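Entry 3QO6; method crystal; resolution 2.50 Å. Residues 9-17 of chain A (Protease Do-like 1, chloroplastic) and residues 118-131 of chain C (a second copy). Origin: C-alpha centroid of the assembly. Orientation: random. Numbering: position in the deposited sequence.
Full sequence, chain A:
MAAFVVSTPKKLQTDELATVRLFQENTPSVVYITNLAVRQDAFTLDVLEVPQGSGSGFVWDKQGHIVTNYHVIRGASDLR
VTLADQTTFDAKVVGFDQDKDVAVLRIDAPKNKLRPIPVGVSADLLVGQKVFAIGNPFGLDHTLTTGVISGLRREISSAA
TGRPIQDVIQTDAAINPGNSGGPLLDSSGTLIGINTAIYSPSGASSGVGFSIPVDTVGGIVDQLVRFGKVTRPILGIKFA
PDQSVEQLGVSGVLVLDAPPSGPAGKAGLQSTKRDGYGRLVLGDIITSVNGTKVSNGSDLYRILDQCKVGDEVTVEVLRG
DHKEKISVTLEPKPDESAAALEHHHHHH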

# COMPACT_ATOMS: atom_id res chain seq x y z
N PRO A 9 14.18 -29.85 -38.82
CA PRO A 9 13.25 -30.48 -37.84
C PRO A 9 13.05 -32.00 -38.04
O PRO A 9 13.56 -32.58 -39.01
N LYS A 10 12.32 -32.64 -37.11
CA LYS A 10 12.05 -34.09 -37.18
C LYS A 10 10.67 -34.43 -37.81
O LYS A 10 10.00 -35.40 -37.40
N LYS A 11 10.26 -33.64 -38.81
CA LYS A 11 8.97 -33.78 -39.52
C LYS A 11 7.85 -33.04 -38.76
O LYS A 11 7.18 -33.61 -37.89
N LEU A 12 7.67 -31.77 -39.11
CA LEU A 12 6.67 -30.90 -38.49
C LEU A 12 5.26 -31.22 -38.95
O LEU A 12 5.06 -31.74 -40.03
N GLN A 13 4.26 -30.89 -38.13
CA GLN A 13 2.89 -31.14 -38.56
C GLN A 13 2.47 -30.02 -39.50
O GLN A 13 3.03 -28.92 -39.45
N THR A 14 1.49 -30.30 -40.35
CA THR A 14 1.06 -29.33 -41.34
C THR A 14 0.66 -28.00 -40.72
O THR A 14 1.05 -26.93 -41.21
N ASP A 15 -0.09 -28.05 -39.62
CA ASP A 15 -0.54 -26.84 -38.95
C ASP A 15 0.65 -26.04 -38.41
O ASP A 15 0.78 -24.85 -38.72
N GLU A 16 1.52 -26.66 -37.62
CA GLU A 16 2.68 -25.94 -37.10
C GLU A 16 3.60 -25.51 -38.22
O GLU A 16 4.26 -24.46 -38.15
N LEU A 17 3.65 -26.32 -39.27
CA LEU A 17 4.46 -25.98 -40.42
C LEU A 17 4.00 -24.66 -41.01
O LEU A 17 4.82 -23.83 -41.41
N PRO C 118 12.32 -38.95 -23.93
CA PRO C 118 13.01 -38.88 -25.22
C PRO C 118 13.81 -37.58 -25.32
O PRO C 118 13.28 -36.51 -25.03
N VAL C 119 15.08 -37.66 -25.71
CA VAL C 119 15.92 -36.48 -25.81
C VAL C 119 15.88 -35.87 -27.22
O VAL C 119 16.14 -36.53 -28.19
N GLY C 120 15.53 -34.59 -27.30
CA GLY C 120 15.46 -33.93 -28.58
C GLY C 120 16.64 -33.02 -28.87
O GLY C 120 17.71 -33.06 -28.24
N VAL C 121 16.40 -32.14 -29.83
CA VAL C 121 17.41 -31.25 -30.31
C VAL C 121 16.84 -29.85 -30.25
O VAL C 121 15.70 -29.62 -30.71
N SER C 122 17.64 -28.91 -29.74
CA SER C 122 17.22 -27.53 -29.65
C SER C 122 17.87 -26.58 -30.67
O SER C 122 17.35 -25.49 -30.91
N ALA C 123 18.97 -26.99 -31.29
CA ALA C 123 19.68 -26.11 -32.23
C ALA C 123 18.96 -25.79 -33.52
O ALA C 123 19.15 -24.72 -34.08
N ASP C 124 18.13 -26.71 -33.98
CA ASP C 124 17.39 -26.49 -35.22
C ASP C 124 15.89 -26.17 -35.01
O ASP C 124 15.08 -26.41 -35.92
N LEU C 125 15.51 -25.67 -33.84
CA LEU C 125 14.11 -25.35 -33.58
C LEU C 125 13.77 -24.12 -34.38
O LEU C 125 14.65 -23.31 -34.70
N LEU C 126 12.50 -23.97 -34.71
CA LEU C 126 12.01 -22.80 -35.47
C LEU C 126 10.86 -22.10 -34.72
O LEU C 126 10.00 -22.76 -34.12
N VAL C 127 10.85 -20.77 -34.76
CA VAL C 127 9.77 -20.00 -34.14
C VAL C 127 8.44 -20.39 -34.80
O VAL C 127 8.34 -20.39 -36.04
N GLY C 128 7.44 -20.74 -34.00
CA GLY C 128 6.16 -21.13 -34.58
C GLY C 128 5.83 -22.60 -34.44
O GLY C 128 4.70 -23.02 -34.67
N GLN C 129 6.85 -23.39 -34.10
CA GLN C 129 6.74 -24.83 -33.88
C GLN C 129 5.80 -25.02 -32.67
O GLN C 129 5.79 -24.19 -31.77
N LYS C 130 5.01 -26.09 -32.64
CA LYS C 130 4.11 -26.31 -31.50
C LYS C 130 4.84 -26.90 -30.29
O LYS C 130 5.58 -27.86 -30.46
N VAL C 131 4.64 -26.35 -29.09
CA VAL C 131 5.29 -26.90 -27.89
C VAL C 131 4.31 -27.39 -26.82
O VAL C 131 3.15 -26.98 -26.81

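The contact is anchored by Glu A16, in the first turn of a helix, whose CA-to-CB bond points toward chain C. With chi1 at p (57°) and chi2 at t, its carboxylate bridges two backbones. Glu A16 OE2 accepts a short, nearly straight hydrogen bond from Lys C130 N, 2.8 Å away, while Glu A16 OE1 accepts one from Gln A13 N, 2.7 Å away. Gln A13 is the N-cap residue, so this second bond satisfies an amide just before the helix and holds the carboxylate in place. Glutamate suits the site because its two oxygens can serve both amides at once.

Lys C130 also uses its side chain. Its CB points sideways, and chi1 is off the usual wells at -98°, but chi2 to chi4 are all t, and this extended chain carries NZ to Asp A15. The resulting salt bridge, Lys C130 NZ to Asp A15 OD1 at 3.2 Å, includes a weak hydrogen bond; Asp A15, with chi1 t, is also hydrogen-bonded elsewhere in the structure.

Beside this polar center lies an apolar patch. Leu A12, in the common m,t rotamer, points toward chain C and splits its branches: CD1 lies 4.3 Å from CD1 of Leu C126, and CD2 lies 3.6 Å from CG of Gln C129. Leu C126, also m,t, meets CG of Pro A9 through the same CD1, at 4.2 Å. Gln C129 has chi1 and chi2 at t and presents its methylene to Leu A12, while its OE1 accepts a hydrogen bond from the N of Leu C126, 2.9 Å away, bracing the type II turn. Within that turn, Gly C128 has a phi of 110°, where a CB would jam against the preceding carbonyl oxygen.

Farther toward the start of the chain A stretch, the exposed and poorly ordered Lys A10 extends as m,t,t,t, bringing NZ within 3.3 Å of Gly C120 CA.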

# COMPACT_ATOMS: atom_id res chain seq x y z
CB PRO A 9 11.93 -29.72 -37.93
CG PRO A 9 12.04 -29.01 -39.30
CD PRO A 9 13.54 -28.67 -39.44
CB LYS A 10 12.11 -34.70 -35.77
CG LYS A 10 13.32 -34.27 -34.94
CD LYS A 10 13.30 -34.92 -33.56
CE LYS A 10 14.54 -34.54 -32.75
NZ LYS A 10 14.66 -35.29 -31.47
CB LYS A 11 8.61 -35.27 -39.69
CG LYS A 11 7.25 -35.52 -40.31
CD LYS A 11 7.13 -34.96 -41.71
CE LYS A 11 5.73 -35.21 -42.25
NZ LYS A 11 5.61 -34.85 -43.69
CB LEU A 12 6.96 -29.45 -38.84
CG LEU A 12 8.22 -28.82 -38.27
CD1 LEU A 12 8.24 -27.38 -38.73
CD2 LEU A 12 8.24 -28.93 -36.75
CB GLN A 13 1.96 -31.29 -37.35
CG GLN A 13 2.29 -32.53 -36.57
CD GLN A 13 2.70 -33.68 -37.49
OE1 GLN A 13 1.85 -34.39 -38.03
NE2 GLN A 13 4.01 -33.85 -37.69
CB THR A 14 -0.09 -29.91 -42.24
OG1 THR A 14 -1.34 -29.83 -41.56
CG2 THR A 14 0.16 -31.38 -42.54
CB ASP A 15 -1.52 -27.22 -37.83
CG ASP A 15 -2.52 -26.10 -37.52
OD1 ASP A 15 -3.51 -26.36 -36.79
OD2 ASP A 15 -2.33 -24.96 -37.99
CB GLU A 16 3.47 -26.77 -36.09
CG GLU A 16 3.94 -28.08 -36.59
CD GLU A 16 4.76 -28.79 -35.54
OE1 GLU A 16 4.95 -30.02 -35.65
OE2 GLU A 16 5.22 -28.10 -34.59
CB LEU A 17 4.35 -27.06 -41.46
CG LEU A 17 5.39 -26.98 -42.57
CD1 LEU A 17 6.72 -26.43 -42.09
CD2 LEU A 17 5.58 -28.38 -43.07
CB PRO C 118 11.87 -38.94 -26.23
CG PRO C 118 10.78 -39.71 -25.49
CD PRO C 118 10.87 -39.14 -24.10
CB VAL C 119 17.39 -36.78 -25.43
CG1 VAL C 119 18.19 -35.46 -25.40
CG2 VAL C 119 17.44 -37.46 -24.06
CB VAL C 121 17.72 -31.61 -31.82
CG1 VAL C 121 18.71 -30.62 -32.45
CG2 VAL C 121 18.20 -33.02 -31.90
CB SER C 122 17.45 -26.99 -28.23
OG SER C 122 18.83 -26.80 -27.92
CB ALA C 123 21.03 -26.68 -32.54
CB ASP C 124 17.51 -27.74 -36.08
CG ASP C 124 16.81 -28.93 -35.46
OD1 ASP C 124 16.75 -29.00 -34.20
OD2 ASP C 124 16.32 -29.80 -36.22
CB LEU C 125 13.86 -25.06 -32.11
CG LEU C 125 14.07 -26.16 -31.08
CD1 LEU C 125 14.18 -25.50 -29.70
CD2 LEU C 125 12.93 -27.17 -31.13
CB LEU C 126 11.51 -23.26 -36.84
CG LEU C 126 12.50 -24.01 -37.73
CD1 LEU C 126 11.73 -24.88 -38.71
CD2 LEU C 126 13.40 -23.02 -38.46
CB VAL C 127 10.01 -18.47 -34.31
CG1 VAL C 127 8.67 -17.70 -34.18
CG2 VAL C 127 11.01 -17.97 -33.26
CB GLN C 129 8.12 -25.34 -33.54
CG GLN C 129 8.43 -26.75 -33.91
CD GLN C 129 9.92 -27.05 -33.76
OE1 GLN C 129 10.77 -26.22 -34.12
NE2 GLN C 129 10.24 -28.23 -33.26
CB LYS C 130 2.99 -27.25 -31.91
CG LYS C 130 1.74 -26.52 -32.27
CD LYS C 130 0.77 -27.34 -33.09
CE LYS C 130 -0.28 -26.40 -33.70
NZ LYS C 130 -1.30 -27.10 -34.53
CB VAL C 131 6.30 -25.90 -27.22
CG1 VAL C 131 7.29 -25.41 -28.23
CG2 VAL C 131 5.56 -24.76 -26.57